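Local coordinates for gentamicin resistance protein (Enterococcus gallinarum, PDB 6CTZ) that probably confers resistance to aminoglycosides such as kanamycin and gentamicin by phosphorylating their 2''-hydroxyl group with a guanine nucleotide as phosphate donor, at residues T185-H190 and S221-D226. The protein carries 2 engineered substitutions. Residues are numbered along the deposited sequence; the frame is centred on the assembly and turned at random.
Sequences TPRLIH and SDPDYD
Arg187 and Ser221 form an antiparallel hydrogen-bonded pair, with Arg187 N to Ser221 O and Ser221 N to Arg187 O both at 2.9 Å. After Ser221 the chain bends into the 3-10 segment 223-226, which stays alongside residues 187-190. Asp222 starts that turn: its OD1 accepts from Asp224 N, an Asx turn, while its OD2 forms a salt bridge with Lys257. Ile189 points into the bend. Its CG2 lies 3.6 Å from Pro223 CA. Its CG1 sits between the backbone N and the carbonyl carbon (chi1 67°), and with chi2 extended, CD1 reaches Ser221 CB and Tyr225 CB. CD1 is 3.9 Å from Ser221 CB. Nearer the start of the strand, the CG of Arg187 rests on the Pro223 ring, 3.8 Å from Pro223 CG. At the far end, Asp226 OD2 takes the His190 backbone N-H through its syn lone pair, at 2.9 Å and 153° at the hydrogen. Its OD1 accepts from Gly191 N, so one carboxylate holds two successive amides. The His190 ring is fixed separately, by Ile213 O at NE2 and Asp192 N at ND1. His190, Gly191 and Asp192 are consistent with the His-Gly-Asp start of the kinase-like catalytic loop, and Asp192 belongs to the kanamycin pocket. The two N-H hydrogen bonds should favour the anionic form of the buried Asp226 carboxylate, and they tie this probable catalytic loop to the turn before helix 228-234.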
ATOM      1  N   THR A 185      13.781  -3.259 -14.009  1.00 14.34           N
ATOM      2  CA  THR A 185      13.548  -4.700 -13.987  1.00 13.98           C
ATOM      3  C   THR A 185      12.364  -4.978 -13.075  1.00 13.02           C
ATOM      4  O   THR A 185      12.412  -4.615 -11.894  1.00 13.69           O
ATOM      5  CB  THR A 185      14.776  -5.449 -13.490  1.00 17.12           C
ATOM      6  OG1 THR A 185      15.887  -5.163 -14.348  1.00 21.27           O
ATOM      7  CG2 THR A 185      14.525  -6.957 -13.501  1.00 17.62           C
ATOM      8  N   PRO A 186      11.280  -5.564 -13.573  1.00 12.10           N
ATOM      9  CA  PRO A 186      10.097  -5.762 -12.730  1.00 12.20           C
ATOM     10  C   PRO A 186      10.350  -6.769 -11.612  1.00 11.14           C
ATOM     11  O   PRO A 186      11.146  -7.707 -11.739  1.00 12.71           O
ATOM     12  CB  PRO A 186       9.046  -6.287 -13.716  1.00 14.77           C
ATOM     13  CG  PRO A 186       9.546  -5.914 -15.076  1.00 16.97           C
ATOM     14  CD  PRO A 186      11.035  -5.941 -14.978  1.00 12.82           C
ATOM     15  N   ARG A 187       9.668  -6.548 -10.490  1.00 10.76           N
ATOM     16  CA  ARG A 187       9.759  -7.420  -9.330  1.00 11.53           C
ATOM     17  C   ARG A 187       8.387  -7.484  -8.682  1.00 10.26           C
ATOM     18  O   ARG A 187       7.540  -6.618  -8.912  1.00 10.91           O
ATOM     19  CB  ARG A 187      10.686  -6.825  -8.259  1.00 13.35           C
ATOM     20  CG  ARG A 187      12.062  -6.434  -8.725  1.00 14.81           C
ATOM     21  CD  ARG A 187      12.925  -7.643  -8.955  1.00 15.74           C
ATOM     22  NE  ARG A 187      14.256  -7.229  -9.379  1.00 17.91           N
ATOM     23  CZ  ARG A 187      15.189  -8.058  -9.833  1.00 20.03           C
ATOM     24  NH1 ARG A 187      14.937  -9.356  -9.906  1.00 20.51           N
ATOM     25  NH2 ARG A 187      16.372  -7.585 -10.211  1.00 21.92           N
ATOM     26  N   LEU A 188       8.178  -8.501  -7.847  1.00  9.96           N
ATOM     27  CA  LEU A 188       7.028  -8.460  -6.943  1.00  9.84           C
ATOM     28  C   LEU A 188       7.168  -7.276  -5.995  1.00  9.91           C
ATOM     29  O   LEU A 188       8.206  -7.117  -5.350  1.00 10.53           O
ATOM     30  CB  LEU A 188       6.954  -9.740  -6.118  1.00 10.05           C
ATOM     31  CG  LEU A 188       5.815  -9.766  -5.080  1.00  9.66           C
ATOM     32  CD1 LEU A 188       4.447  -9.705  -5.746  1.00 10.77           C
ATOM     33  CD2 LEU A 188       5.930 -10.995  -4.194  1.00 10.67           C
ATOM     34  N   ILE A 189       6.129  -6.436  -5.925  1.00 10.02           N
ATOM     35  CA  ILE A 189       6.063  -5.345  -4.955  1.00  9.10           C
ATOM     36  C   ILE A 189       4.822  -5.513  -4.088  1.00  9.44           C
ATOM     37  O   ILE A 189       3.822  -6.115  -4.498  1.00 10.13           O
ATOM     38  CB  ILE A 189       6.079  -3.942  -5.608  1.00  9.77           C
ATOM     39  CG1 ILE A 189       4.813  -3.664  -6.426  1.00 10.68           C
ATOM     40  CG2 ILE A 189       7.313  -3.774  -6.481  1.00 12.59           C
ATOM     41  CD1 ILE A 189       4.666  -2.204  -6.818  1.00 12.85           C
ATOM     42  N   HIS A 190       4.887  -4.953  -2.873  1.00  8.86           N
ATOM     43  CA  HIS A 190       3.708  -4.914  -2.010  1.00  8.58           C
ATOM     44  C   HIS A 190       2.639  -4.003  -2.607  1.00  8.69           C
ATOM     45  O   HIS A 190       1.450  -4.354  -2.628  1.00 10.07           O
ATOM     46  CB  HIS A 190       4.127  -4.451  -0.617  1.00  8.91           C
ATOM     47  CG  HIS A 190       2.995  -4.295   0.353  1.00  8.19           C
ATOM     48  ND1 HIS A 190       2.163  -3.199   0.358  1.00  9.05           N
ATOM     49  CD2 HIS A 190       2.591  -5.085   1.379  1.00  8.90           C
ATOM     50  CE1 HIS A 190       1.284  -3.321   1.341  1.00  9.07           C
ATOM     51  NE2 HIS A 190       1.521  -4.458   1.975  1.00  9.09           N
ATOM     52  N   SER A 221       5.967  -5.089 -10.800  1.00 10.55           N
ATOM     53  CA  SER A 221       6.096  -3.705 -11.238  1.00 10.78           C
ATOM     54  C   SER A 221       7.468  -3.174 -10.833  1.00 10.86           C
ATOM     55  O   SER A 221       8.390  -3.947 -10.547  1.00 11.28           O
ATOM     56  CB  SER A 221       4.945  -2.862 -10.660  1.00 12.86           C
ATOM     57  OG  SER A 221       4.854  -1.607 -11.307  1.00 15.51           O
ATOM     58  N   ASP A 222       7.599  -1.861 -10.808  1.00 11.55           N
ATOM     59  CA  ASP A 222       8.876  -1.236 -10.508  1.00 11.40           C
ATOM     60  C   ASP A 222       9.130  -1.316  -9.008  1.00 11.37           C
ATOM     61  O   ASP A 222       8.347  -0.757  -8.231  1.00 11.27           O
ATOM     62  CB  ASP A 222       8.811   0.221 -10.944  1.00 12.84           C
ATOM     63  CG  ASP A 222      10.140   0.936 -10.837  1.00 12.64           C
ATOM     64  OD1 ASP A 222      11.047   0.481 -10.096  1.00 13.02           O
ATOM     65  OD2 ASP A 222      10.268   1.983 -11.498  1.00 14.08           O
ATOM     66  N   PRO A 223      10.200  -1.984  -8.559  1.00 11.10           N
ATOM     67  CA  PRO A 223      10.451  -2.066  -7.109  1.00 11.41           C
ATOM     68  C   PRO A 223      10.594  -0.711  -6.443  1.00 11.11           C
ATOM     69  O   PRO A 223      10.317  -0.581  -5.243  1.00 12.14           O
ATOM     70  CB  PRO A 223      11.733  -2.906  -7.017  1.00 13.05           C
ATOM     71  CG  PRO A 223      12.404  -2.713  -8.366  1.00 14.15           C
ATOM     72  CD  PRO A 223      11.264  -2.646  -9.339  1.00 12.33           C
ATOM     73  N   ASP A 224      11.012   0.319  -7.181  1.00 10.61           N
ATOM     74  CA  ASP A 224      11.110   1.643  -6.573  1.00 11.12           C
ATOM     75  C   ASP A 224       9.756   2.191  -6.145  1.00 11.95           C
ATOM     76  O   ASP A 224       9.705   3.123  -5.328  1.00 11.16           O
ATOM     77  CB  ASP A 224      11.790   2.613  -7.536  1.00 11.72           C
ATOM     78  CG  ASP A 224      13.239   2.256  -7.798  1.00 12.99           C
ATOM     79  OD1 ASP A 224      13.855   1.581  -6.945  1.00 13.75           O
ATOM     80  OD2 ASP A 224      13.776   2.670  -8.847  1.00 13.36           O
ATOM     81  N   TYR A 225       8.654   1.656  -6.685  1.00 11.32           N
ATOM     82  CA  TYR A 225       7.346   2.132  -6.248  1.00 12.18           C
ATOM     83  C   TYR A 225       7.105   1.855  -4.766  1.00 12.44           C
ATOM     84  O   TYR A 225       6.359   2.596  -4.113  1.00 13.16           O
ATOM     85  CB  TYR A 225       6.206   1.545  -7.095  1.00 13.51           C
ATOM     86  CG  TYR A 225       4.924   2.262  -6.783  1.00 14.50           C
ATOM     87  CD1 TYR A 225       4.651   3.496  -7.360  1.00 15.84           C
ATOM     88  CD2 TYR A 225       4.012   1.747  -5.855  1.00 15.19           C
ATOM     89  CE1 TYR A 225       3.499   4.194  -7.052  1.00 16.61           C
ATOM     90  CE2 TYR A 225       2.852   2.442  -5.537  1.00 16.72           C
ATOM     91  CZ  TYR A 225       2.601   3.663  -6.147  1.00 16.67           C
ATOM     92  OH  TYR A 225       1.463   4.371  -5.838  1.00 19.66           O
ATOM     93  N   ASP A 226       7.734   0.817  -4.207  1.00 11.73           N
ATOM     94  CA  ASP A 226       7.499   0.526  -2.795  1.00 12.66           C
ATOM     95  C   ASP A 226       8.147   1.540  -1.868  1.00 12.46           C
ATOM     96  O   ASP A 226       8.006   1.413  -0.648  1.00 13.78           O
ATOM     97  CB  ASP A 226       7.909  -0.907  -2.437  1.00 12.75           C
ATOM     98  CG  ASP A 226       6.762  -1.909  -2.569  1.00 10.76           C
ATOM     99  OD1 ASP A 226       5.589  -1.508  -2.782  1.00 11.41           O
ATOM    100  OD2 ASP A 226       7.047  -3.117  -2.428  1.00 11.37           O
TER